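Local coordinates for hypothetical 39.9 kDa protein (Saccharomyces cerevisiae, PDB 2GA8) that acts as an ATP-dependent P-loop kinase that could take part in assembling the endoplasmic reticulum membrane, at residues N61-D67 against S227-T233; M161-L166 against T189-F195; L268-Q274 against D336-I342. All blocks are in the same frame, centred on the assembly; numbering follows the deposited sequence.

Interaction 1: N61-D67 against S227-T233; sequences NVIEVND and SKTFSQT. With SO4 (sulfate ion), chain E.
Lys-228 reaches across to the 61-67 segment and places its ammonium group between two acceptors. NZ donates to Val-62 O at 2.9 Å and forms a salt bridge with Glu-64 OE2 at 2.6 Å. The lysine chain bends at chi2 (-63°) and then runs straight, which lets NZ reach both acceptors. Glu-64 receives it on the anti lone pair of OE2. Nearby, Glu-64 N donates to Ser-227 O. The strand pairing itself uses Asn-66 N to Phe-230 O and Gln-232 N to Asn-66 O, so both polar backbone atoms of Asn-66 are used. Its side chain adds a bond: ND2 donates a hydrogen bond to Lys-228 O at 2.7 Å, and the acceptor lies close to the amide plane. Ser-231 OG donates to Asp-67 OD2 at 2.6 Å, again on the anti lone pair. The same OG accepts from Thr-233 N, which makes an ST turn. Asp-67 N is taken by a sulfate ion, probably from the crystallisation liquor, which also binds Arg-68. A water links Thr-229 O to Asp-67 OD2, the latter bond being weak. On the apolar side, Ile-63 CG2 rests 3.8 Å from Phe-230 CD2. Phe-230 also meets Tyr-52 of helix 47-58. The arrangement is a short two-stranded parallel sheet, pairing Val-65 with Phe-230 and Asn-66 with Ser-231, well away from the probable ATP site.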
loop_
_atom_site.group_PDB
_atom_site.type_symbol
_atom_site.label_atom_id
_atom_site.label_comp_id
_atom_site.label_asym_id
_atom_site.label_seq_id
_atom_site.Cartn_x
_atom_site.Cartn_y
_atom_site.Cartn_z
ATOM N N ASN A 61 -24.799 -18.344 -7.102
ATOM C CA ASN A 61 -24.214 -19.216 -6.091
ATOM C C ASN A 61 -22.901 -19.843 -6.517
ATOM O O ASN A 61 -22.563 -20.945 -6.090
ATOM C CB ASN A 61 -25.226 -20.304 -5.737
ATOM C CG ASN A 61 -26.548 -19.726 -5.284
ATOM O OD1 ASN A 61 -26.614 -19.036 -4.266
ATOM N ND2 ASN A 61 -27.611 -19.990 -6.043
ATOM N N VAL A 62 -22.155 -19.117 -7.339
ATOM C CA VAL A 62 -20.885 -19.599 -7.866
ATOM C C VAL A 62 -19.740 -19.602 -6.857
ATOM O O VAL A 62 -18.795 -20.378 -6.996
ATOM C CB VAL A 62 -20.449 -18.752 -9.092
ATOM C CG1 VAL A 62 -20.129 -17.327 -8.651
ATOM C CG2 VAL A 62 -19.249 -19.388 -9.782
ATOM N N ILE A 63 -19.821 -18.742 -5.846
ATOM C CA ILE A 63 -18.748 -18.648 -4.858
ATOM C C ILE A 63 -18.570 -19.867 -3.966
ATOM O O ILE A 63 -19.523 -20.373 -3.370
ATOM C CB ILE A 63 -18.918 -17.409 -3.956
ATOM C CG1 ILE A 63 -18.802 -16.133 -4.795
ATOM C CG2 ILE A 63 -17.849 -17.413 -2.862
ATOM C CD1 ILE A 63 -19.032 -14.854 -4.008
ATOM N N GLU A 64 -17.326 -20.328 -3.884
ATOM C CA GLU A 64 -16.971 -21.473 -3.058
ATOM C C GLU A 64 -15.653 -21.196 -2.350
ATOM O O GLU A 64 -14.706 -20.691 -2.956
ATOM C CB GLU A 64 -16.828 -22.732 -3.910
ATOM C CG GLU A 64 -18.110 -23.184 -4.584
ATOM C CD GLU A 64 -17.954 -24.521 -5.279
ATOM O OE1 GLU A 64 -17.547 -25.494 -4.608
ATOM O OE2 GLU A 64 -18.238 -24.607 -6.491
ATOM N N VAL A 65 -15.598 -21.518 -1.062
ATOM C CA VAL A 65 -14.382 -21.317 -0.287
ATOM C C VAL A 65 -13.795 -22.699 -0.022
ATOM O O VAL A 65 -14.428 -23.542 0.618
ATOM C CB VAL A 65 -14.676 -20.594 1.045
ATOM C CG1 VAL A 65 -13.380 -20.381 1.819
ATOM C CG2 VAL A 65 -15.346 -19.254 0.769
ATOM N N ASN A 66 -12.590 -22.927 -0.531
ATOM C CA ASN A 66 -11.914 -24.213 -0.394
ATOM C C ASN A 66 -10.921 -24.262 0.758
ATOM O O ASN A 66 -10.825 -23.327 1.553
ATOM C CB ASN A 66 -11.177 -24.540 -1.691
ATOM C CG ASN A 66 -12.033 -24.324 -2.914
ATOM O OD1 ASN A 66 -12.994 -25.059 -3.153
ATOM N ND2 ASN A 66 -11.698 -23.304 -3.698
ATOM N N ASP A 67 -10.180 -25.367 0.823
ATOM C CA ASP A 67 -9.173 -25.589 1.855
ATOM C C ASP A 67 -9.777 -25.527 3.248
ATOM O O ASP A 67 -9.148 -25.052 4.191
ATOM C CB ASP A 67 -8.048 -24.556 1.742
ATOM C CG ASP A 67 -7.393 -24.554 0.374
ATOM O OD1 ASP A 67 -7.110 -25.650 -0.156
ATOM O OD2 ASP A 67 -7.154 -23.454 -0.167
ATOM N N SER A 227 -13.966 -17.287 -8.430
ATOM C CA SER A 227 -15.082 -17.596 -7.540
ATOM C C SER A 227 -15.001 -18.989 -6.935
ATOM O O SER A 227 -15.452 -19.207 -5.816
ATOM C CB SER A 227 -16.416 -17.451 -8.284
ATOM O OG SER A 227 -16.661 -16.104 -8.639
ATOM N N LYS A 228 -14.415 -19.923 -7.674
ATOM C CA LYS A 228 -14.294 -21.300 -7.211
ATOM C C LYS A 228 -12.978 -21.586 -6.495
ATOM O O LYS A 228 -12.737 -22.715 -6.082
ATOM C CB LYS A 228 -14.420 -22.264 -8.396
ATOM C CG LYS A 228 -15.747 -22.207 -9.141
ATOM C CD LYS A 228 -16.903 -22.606 -8.242
ATOM C CE LYS A 228 -18.204 -22.712 -9.024
ATOM N NZ LYS A 228 -19.359 -22.957 -8.119
ATOM N N THR A 229 -12.134 -20.572 -6.329
ATOM C CA THR A 229 -10.833 -20.796 -5.709
ATOM C C THR A 229 -10.463 -19.954 -4.487
ATOM O O THR A 229 -9.279 -19.823 -4.162
ATOM C CB THR A 229 -9.716 -20.656 -6.763
ATOM O OG1 THR A 229 -9.834 -19.389 -7.422
ATOM C CG2 THR A 229 -9.828 -21.772 -7.801
ATOM N N PHE A 230 -11.460 -19.384 -3.821
ATOM C CA PHE A 230 -11.210 -18.611 -2.614
ATOM C C PHE A 230 -10.737 -19.638 -1.590
ATOM O O PHE A 230 -11.156 -20.800 -1.637
ATOM C CB PHE A 230 -12.498 -17.942 -2.124
ATOM C CG PHE A 230 -12.949 -16.784 -2.969
ATOM C CD1 PHE A 230 -12.173 -15.628 -3.066
ATOM C CD2 PHE A 230 -14.173 -16.828 -3.637
ATOM C CE1 PHE A 230 -12.611 -14.533 -3.810
ATOM C CE2 PHE A 230 -14.620 -15.738 -4.383
ATOM C CZ PHE A 230 -13.839 -14.586 -4.470
ATOM N N SER A 231 -9.871 -19.224 -0.671
ATOM C CA SER A 231 -9.346 -20.146 0.330
ATOM C C SER A 231 -9.613 -19.735 1.776
ATOM O O SER A 231 -9.394 -18.587 2.163
ATOM C CB SER A 231 -7.839 -20.323 0.136
ATOM O OG SER A 231 -7.303 -21.171 1.138
ATOM N N GLN A 232 -10.073 -20.693 2.574
ATOM C CA GLN A 232 -10.361 -20.443 3.979
ATOM C C GLN A 232 -9.071 -20.223 4.777
ATOM O O GLN A 232 -9.109 -19.736 5.903
ATOM C CB GLN A 232 -11.132 -21.631 4.564
ATOM C CG GLN A 232 -11.721 -21.389 5.942
ATOM C CD GLN A 232 -12.702 -20.228 5.958
ATOM O OE1 GLN A 232 -13.601 -20.149 5.120
ATOM N NE2 GLN A 232 -12.537 -19.327 6.919
ATOM N N THR A 233 -7.931 -20.568 4.188
ATOM C CA THR A 233 -6.648 -20.430 4.882
ATOM C C THR A 233 -6.074 -19.018 4.927
ATOM O O THR A 233 -5.106 -18.772 5.642
ATOM C CB THR A 233 -5.572 -21.325 4.254
ATOM O OG1 THR A 233 -5.294 -20.872 2.923
ATOM C CG2 THR A 233 -6.039 -22.769 4.217
HETATM S S SO4 E . -11.889 -28.502 0.379
HETATM O O1 SO4 E . -12.389 -27.621 1.454
HETATM O O2 SO4 E . -11.024 -29.548 0.958
HETATM O O3 SO4 E . -13.035 -29.129 -0.306
HETATM O O4 SO4 E . -11.114 -27.713 -0.597
HETATM O O HOH W 1 -7.976 -22.522 -3.237
#

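Interaction 2: M161-L166 against T189-F195; sequences MDGFHL and TFDSNNF
Phe-190 is held between His-165 and Met-161, one on each face of its ring. His-165 turns its edge to the ring in a T-shaped pair, planes at 88°, with ND1 3.3 Å from Phe-190 CZ. Met-161 CE sits over the centre of the opposite face, a CH-pi contact 3.8 Å from the Phe-190 centroid. The methionine chain is extended to SD and turns at chi3 (90°), which brings the methyl over the ring. A second T-shaped pair lies beside it. The edge of Phe-195 points at the face of Phe-164, and Phe-195 CD1 comes within 3.4 Å of Phe-164 CD2. Two straight backbone bonds tie the segments: Asp-191 N to Phe-164 O, and Leu-166 N to Thr-189 O. Asp-191 also N-caps the following helix through OD1 to Asn-194 N. The looser margin is at Asp-162, which is partly exposed and only brings its CA near the edge of Phe-190. Its side chain lies about 6 Å from that of Ser-38, a probable ATP-binding residue. The contact joins the loop after strand 156-160 to the start of helix 192-206. Trp-277 of helix 275-285 packs on Met-161 and Phe-190, while Ile-134 and Pro-240 of strands 134-136 and 237-243 meet Phe-164.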
loop_
_atom_site.group_PDB
_atom_site.type_symbol
_atom_site.label_atom_id
_atom_site.label_comp_id
_atom_site.label_asym_id
_atom_site.label_seq_id
_atom_site.Cartn_x
_atom_site.Cartn_y
_atom_site.Cartn_z
ATOM N N MET A 161 -0.037 4.088 0.483
ATOM C CA MET A 161 1.202 4.115 1.250
ATOM C C MET A 161 1.071 5.107 2.414
ATOM O O MET A 161 1.802 5.032 3.399
ATOM C CB MET A 161 2.343 4.532 0.320
ATOM C CG MET A 161 3.732 4.240 0.822
ATOM S SD MET A 161 4.940 4.813 -0.392
ATOM C CE MET A 161 5.192 6.422 0.168
ATOM N N ASP A 162 0.113 6.022 2.292
ATOM C CA ASP A 162 -0.143 7.063 3.291
ATOM C C ASP A 162 -0.296 6.595 4.734
ATOM O O ASP A 162 0.107 7.296 5.663
ATOM C CB ASP A 162 -1.396 7.848 2.900
ATOM C CG ASP A 162 -1.261 8.516 1.555
ATOM O OD1 ASP A 162 -0.600 9.574 1.472
ATOM O OD2 ASP A 162 -1.805 7.971 0.574
ATOM N N GLY A 163 -0.893 5.421 4.921
ATOM C CA GLY A 163 -1.089 4.905 6.258
ATOM C C GLY A 163 0.207 4.549 6.955
ATOM O O GLY A 163 0.228 4.312 8.162
ATOM N N PHE A 164 1.299 4.516 6.201
ATOM C CA PHE A 164 2.589 4.176 6.779
ATOM C C PHE A 164 3.434 5.404 7.073
ATOM O O PHE A 164 4.616 5.303 7.401
ATOM C CB PHE A 164 3.312 3.199 5.854
ATOM C CG PHE A 164 2.721 1.824 5.890
ATOM C CD1 PHE A 164 3.225 0.865 6.762
ATOM C CD2 PHE A 164 1.604 1.508 5.117
ATOM C CE1 PHE A 164 2.625 -0.390 6.873
ATOM C CE2 PHE A 164 0.996 0.257 5.220
ATOM C CZ PHE A 164 1.509 -0.692 6.100
ATOM N N HIS A 165 2.811 6.568 6.963
ATOM C CA HIS A 165 3.500 7.811 7.261
ATOM C C HIS A 165 3.802 7.754 8.760
ATOM O O HIS A 165 2.945 7.361 9.554
ATOM C CB HIS A 165 2.581 8.998 6.961
ATOM C CG HIS A 165 3.308 10.282 6.726
ATOM N ND1 HIS A 165 4.019 10.534 5.573
ATOM C CD2 HIS A 165 3.446 11.382 7.502
ATOM C CE1 HIS A 165 4.566 11.735 5.649
ATOM N NE2 HIS A 165 4.233 12.270 6.810
ATOM N N LEU A 166 5.014 8.119 9.155
ATOM C CA LEU A 166 5.349 8.099 10.572
ATOM C C LEU A 166 4.487 9.145 11.273
ATOM O O LEU A 166 4.185 10.194 10.698
ATOM C CB LEU A 166 6.834 8.406 10.771
ATOM C CG LEU A 166 7.769 7.326 10.220
ATOM C CD1 LEU A 166 9.216 7.791 10.303
ATOM C CD2 LEU A 166 7.555 6.038 11.000
ATOM N N THR A 189 10.355 9.646 6.042
ATOM C CA THR A 189 9.292 9.958 6.999
ATOM C C THR A 189 8.143 8.950 6.964
ATOM O O THR A 189 7.038 9.241 7.414
ATOM C CB THR A 189 8.719 11.393 6.792
ATOM O OG1 THR A 189 8.199 11.531 5.467
ATOM C CG2 THR A 189 9.801 12.434 7.030
ATOM N N PHE A 190 8.424 7.760 6.439
ATOM C CA PHE A 190 7.442 6.672 6.355
ATOM C C PHE A 190 8.075 5.445 6.995
ATOM O O PHE A 190 9.300 5.283 6.952
ATOM C CB PHE A 190 7.137 6.310 4.900
ATOM C CG PHE A 190 6.309 7.316 4.170
ATOM C CD1 PHE A 190 4.926 7.178 4.101
ATOM C CD2 PHE A 190 6.913 8.386 3.515
ATOM C CE1 PHE A 190 4.156 8.086 3.384
ATOM C CE2 PHE A 190 6.153 9.301 2.796
ATOM C CZ PHE A 190 4.772 9.153 2.726
ATOM N N ASP A 191 7.254 4.584 7.587
ATOM C CA ASP A 191 7.780 3.358 8.177
ATOM C C ASP A 191 7.983 2.390 7.003
ATOM O O ASP A 191 7.151 1.513 6.748
ATOM C CB ASP A 191 6.785 2.759 9.179
ATOM C CG ASP A 191 7.381 1.611 9.972
ATOM O OD1 ASP A 191 8.403 1.044 9.531
ATOM O OD2 ASP A 191 6.828 1.266 11.032
ATOM N N SER A 192 9.084 2.565 6.278
ATOM C CA SER A 192 9.385 1.713 5.132
ATOM C C SER A 192 9.572 0.261 5.558
ATOM O O SER A 192 9.306 -0.657 4.775
ATOM C CB SER A 192 10.651 2.200 4.416
ATOM O OG SER A 192 11.771 2.138 5.275
ATOM N N ASN A 193 10.035 0.067 6.795
ATOM C CA ASN A 193 10.262 -1.263 7.363
ATOM C C ASN A 193 8.962 -2.069 7.356
ATOM O O ASN A 193 8.912 -3.205 6.873
ATOM C CB ASN A 193 10.721 -1.167 8.833
ATOM C CG ASN A 193 11.880 -0.197 9.049
ATOM O OD1 ASN A 193 11.997 0.817 8.373
ATOM N ND2 ASN A 193 12.723 -0.500 10.034
ATOM N N ASN A 194 7.913 -1.479 7.920
ATOM C CA ASN A 194 6.635 -2.169 7.999
ATOM C C ASN A 194 5.908 -2.246 6.662
ATOM O O ASN A 194 5.126 -3.169 6.439
ATOM C CB ASN A 194 5.734 -1.534 9.069
ATOM C CG ASN A 194 5.048 -2.573 9.940
ATOM O OD1 ASN A 194 3.959 -2.345 10.472
ATOM N ND2 ASN A 194 5.689 -3.722 10.097
ATOM N N PHE A 195 6.146 -1.290 5.768
ATOM C CA PHE A 195 5.490 -1.364 4.471
ATOM C C PHE A 195 6.096 -2.551 3.724
ATOM O O PHE A 195 5.396 -3.325 3.074
ATOM C CB PHE A 195 5.697 -0.091 3.656
ATOM C CG PHE A 195 4.849 -0.047 2.422
ATOM C CD1 PHE A 195 3.528 0.382 2.493
ATOM C CD2 PHE A 195 5.331 -0.532 1.212
ATOM C CE1 PHE A 195 2.696 0.323 1.375
ATOM C CE2 PHE A 195 4.504 -0.598 0.090
ATOM C CZ PHE A 195 3.189 -0.172 0.173
#

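Interaction 3: L268-Q274 against D336-I342; sequences LYLLYDQ and DIDNHLI
Tyr-272 and His-340 run alongside each other in the same direction. They lie in the P-loop kinase fold, where the loop after strand 262-267 of the parallel sheet meets the last turn of helix 335-339 and the chain that leaves it toward edge strand 347-351. The two ring planes are inclined at 32°. His-340 CB lies over the face of Tyr-272, 3.8 Å from the ring centroid. In return, Tyr-272 OH stands above the rim of the imidazole. That hydroxyl donates to Asp-336 OD2 at 2.5 Å, on the syn side of the carboxylate. The bond is short.

Asp-273 approaches His-340 at its edge. Its carboxylate stands nearly upright to the imidazole, at 86°. Its chi1 of 67° tucks CG over the backbone, flanked by N and C, and turns OD1 to His-340 ND1. OD1 accepts a hydrogen bond from ND1 at 2.8 Å, in the ring plane. Asp-273 N also donates to His-340 O, so the aspartate holds both the side chain and the backbone of the histidine. Ile-342 N donates to Leu-271 O. Together with Asp-273 N to His-340 O it bridges Tyr-272 and Leu-341.

The apolar side faces the sheet. Leu-271 runs alongside Leu-341 and crosses Ile-342 at about a right angle. Its CD2 is only 3.5 Å from Ile-342 CD1, a tight pair of carbons. Ile-337 crosses both Leu-268 and Tyr-269, and Leu-268 touches Pro-33 of the probable ATP site. Val-30 of strand 25-30 packs on Leu-271 and Ile-337. One water joins Ile-337 O to Leu-271 O, weakly at the latter. Another links Leu-341 O to Asp-273 OD2. Gln-274 NE2 also donates to Asp-273 OD1, at 2.9 Å, from above the carboxylate plane.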
loop_
_atom_site.group_PDB
_atom_site.type_symbol
_atom_site.label_atom_id
_atom_site.label_comp_id
_atom_site.label_asym_id
_atom_site.label_seq_id
_atom_site.Cartn_x
_atom_site.Cartn_y
_atom_site.Cartn_z
ATOM N N LEU A 268 4.143 7.137 -3.357
ATOM C CA LEU A 268 5.270 7.891 -3.884
ATOM C C LEU A 268 6.544 7.085 -4.106
ATOM O O LEU A 268 7.240 7.264 -5.108
ATOM C CB LEU A 268 5.625 9.019 -2.915
ATOM C CG LEU A 268 4.605 10.104 -2.573
ATOM C CD1 LEU A 268 5.060 10.831 -1.311
ATOM C CD2 LEU A 268 4.470 11.071 -3.743
ATOM N N TYR A 269 6.831 6.190 -3.170
ATOM C CA TYR A 269 8.090 5.459 -3.193
ATOM C C TYR A 269 8.123 3.965 -3.465
ATOM O O TYR A 269 9.115 3.298 -3.144
ATOM C CB TYR A 269 8.807 5.775 -1.875
ATOM C CG TYR A 269 8.869 7.273 -1.618
ATOM C CD1 TYR A 269 9.442 8.129 -2.558
ATOM C CD2 TYR A 269 8.317 7.834 -0.466
ATOM C CE1 TYR A 269 9.463 9.507 -2.365
ATOM C CE2 TYR A 269 8.336 9.226 -0.261
ATOM C CZ TYR A 269 8.911 10.048 -1.222
ATOM O OH TYR A 269 8.931 11.415 -1.054
ATOM N N LEU A 270 7.079 3.435 -4.091
ATOM C CA LEU A 270 7.037 2.006 -4.366
ATOM C C LEU A 270 8.080 1.542 -5.373
ATOM O O LEU A 270 8.318 0.343 -5.496
ATOM C CB LEU A 270 5.644 1.599 -4.849
ATOM C CG LEU A 270 4.520 2.065 -3.920
ATOM C CD1 LEU A 270 3.180 1.557 -4.435
ATOM C CD2 LEU A 270 4.785 1.565 -2.510
ATOM N N LEU A 271 8.695 2.487 -6.086
ATOM C CA LEU A 271 9.721 2.172 -7.082
ATOM C C LEU A 271 10.974 3.012 -6.824
ATOM O O LEU A 271 11.721 3.337 -7.750
ATOM C CB LEU A 271 9.193 2.460 -8.494
ATOM C CG LEU A 271 8.046 1.570 -8.988
ATOM C CD1 LEU A 271 7.517 2.109 -10.307
ATOM C CD2 LEU A 271 8.540 0.126 -9.140
ATOM N N TYR A 272 11.199 3.333 -5.554
ATOM C CA TYR A 272 12.328 4.159 -5.119
ATOM C C TYR A 272 13.539 3.260 -4.847
ATOM O O TYR A 272 13.438 2.300 -4.088
ATOM C CB TYR A 272 11.907 4.914 -3.858
ATOM C CG TYR A 272 12.701 6.155 -3.566
ATOM C CD1 TYR A 272 12.491 7.329 -4.294
ATOM C CD2 TYR A 272 13.650 6.168 -2.547
ATOM C CE1 TYR A 272 13.206 8.490 -4.002
ATOM C CE2 TYR A 272 14.369 7.319 -2.252
ATOM C CZ TYR A 272 14.140 8.477 -2.982
ATOM O OH TYR A 272 14.837 9.620 -2.679
ATOM N N ASP A 273 14.681 3.585 -5.456
ATOM C CA ASP A 273 15.890 2.759 -5.339
ATOM C C ASP A 273 16.733 2.829 -4.067
ATOM O O ASP A 273 17.925 2.500 -4.095
ATOM C CB ASP A 273 16.812 3.005 -6.547
ATOM C CG ASP A 273 17.406 4.413 -6.571
ATOM O OD1 ASP A 273 17.393 5.101 -5.530
ATOM O OD2 ASP A 273 17.907 4.832 -7.637
ATOM N N GLN A 274 16.133 3.220 -2.952
ATOM C CA GLN A 274 16.885 3.313 -1.711
ATOM C C GLN A 274 16.283 2.500 -0.579
ATOM O O GLN A 274 15.081 2.215 -0.569
ATOM C CB GLN A 274 17.001 4.773 -1.274
ATOM C CG GLN A 274 17.750 5.647 -2.258
ATOM C CD GLN A 274 19.185 5.211 -2.442
ATOM O OE1 GLN A 274 19.927 5.059 -1.470
ATOM N NE2 GLN A 274 19.590 5.010 -3.696
ATOM N N ASP A 336 12.780 13.918 -7.519
ATOM C CA ASP A 336 13.429 12.919 -6.680
ATOM C C ASP A 336 12.975 11.511 -7.062
ATOM O O ASP A 336 13.795 10.602 -7.201
ATOM C CB ASP A 336 13.134 13.191 -5.207
ATOM C CG ASP A 336 14.003 12.370 -4.284
ATOM O OD1 ASP A 336 15.242 12.518 -4.348
ATOM O OD2 ASP A 336 13.453 11.576 -3.498
ATOM N N ILE A 337 11.669 11.335 -7.241
ATOM C CA ILE A 337 11.135 10.033 -7.622
ATOM C C ILE A 337 11.713 9.570 -8.965
ATOM O O ILE A 337 12.077 8.408 -9.120
ATOM C CB ILE A 337 9.586 10.072 -7.699
ATOM C CG1 ILE A 337 9.006 10.106 -6.279
ATOM C CG2 ILE A 337 9.054 8.857 -8.455
ATOM C CD1 ILE A 337 7.524 10.465 -6.231
ATOM N N ASP A 338 11.808 10.481 -9.931
ATOM C CA ASP A 338 12.350 10.124 -11.241
ATOM C C ASP A 338 13.836 9.788 -11.176
ATOM O O ASP A 338 14.293 8.829 -11.803
ATOM C CB ASP A 338 12.137 11.258 -12.252
ATOM C CG ASP A 338 10.677 11.443 -12.626
ATOM O OD1 ASP A 338 9.891 10.480 -12.487
ATOM O OD2 ASP A 338 10.317 12.552 -13.074
ATOM N N ASN A 339 14.591 10.577 -10.419
ATOM C CA ASN A 339 16.026 10.349 -10.300
ATOM C C ASN A 339 16.323 9.026 -9.609
ATOM O O ASN A 339 17.362 8.412 -9.845
ATOM C CB ASN A 339 16.696 11.484 -9.520
ATOM C CG ASN A 339 16.618 12.819 -10.240
ATOM O OD1 ASN A 339 16.506 12.871 -11.463
ATOM N ND2 ASN A 339 16.697 13.908 -9.481
ATOM N N HIS A 340 15.398 8.585 -8.763
ATOM C CA HIS A 340 15.579 7.345 -8.021
ATOM C C HIS A 340 14.705 6.182 -8.479
ATOM O O HIS A 340 14.552 5.193 -7.764
ATOM C CB HIS A 340 15.353 7.627 -6.537
ATOM C CG HIS A 340 16.451 8.425 -5.912
ATOM N ND1 HIS A 340 17.625 7.852 -5.474
ATOM C CD2 HIS A 340 16.578 9.755 -5.698
ATOM C CE1 HIS A 340 18.428 8.794 -5.015
ATOM N NE2 HIS A 340 17.816 9.959 -5.140
ATOM N N LEU A 341 14.147 6.290 -9.681
ATOM C CA LEU A 341 13.297 5.226 -10.204
ATOM C C LEU A 341 14.140 3.974 -10.448
ATOM O O LEU A 341 15.151 4.031 -11.150
ATOM C CB LEU A 341 12.633 5.678 -11.510
ATOM C CG LEU A 341 11.504 4.776 -12.015
ATOM C CD1 LEU A 341 10.347 4.822 -11.022
ATOM C CD2 LEU A 341 11.038 5.232 -13.393
ATOM N N ILE A 342 13.741 2.845 -9.862
ATOM C CA ILE A 342 14.505 1.614 -10.044
ATOM C C ILE A 342 14.584 1.231 -11.514
ATOM O O ILE A 342 13.618 1.386 -12.264
ATOM C CB ILE A 342 13.906 0.432 -9.251
ATOM C CG1 ILE A 342 12.445 0.222 -9.639
ATOM C CG2 ILE A 342 14.044 0.688 -7.765
ATOM C CD1 ILE A 342 11.832 -1.006 -9.010
HETATM O O HOH W 2 11.226 6.277 -7.482
HETATM O O HOH W 3 17.833 3.460 -9.965
#

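Interactions 2 and 3 are neighbours, with centres about 15 Å apart. Both use loops that follow adjacent strands of the parallel sheet, 156-160 and 262-267. They touch directly: Met-161 CE is 3.5 Å from Tyr-269 CD2, and Phe-195 CE2 is 3.4 Å from Leu-270 CD2. Interaction 2 is buried and mainly aromatic. Interaction 3 is partly buried, with an apolar side against the sheet and a polar side of carboxylates, histidine and water. Interaction 1 lies apart, its centre about 32 Å from that of interaction 2 and about 38 Å from that of interaction 3. It pairs two short strands near the surface, mostly through hydrogen bonds and one salt bridge.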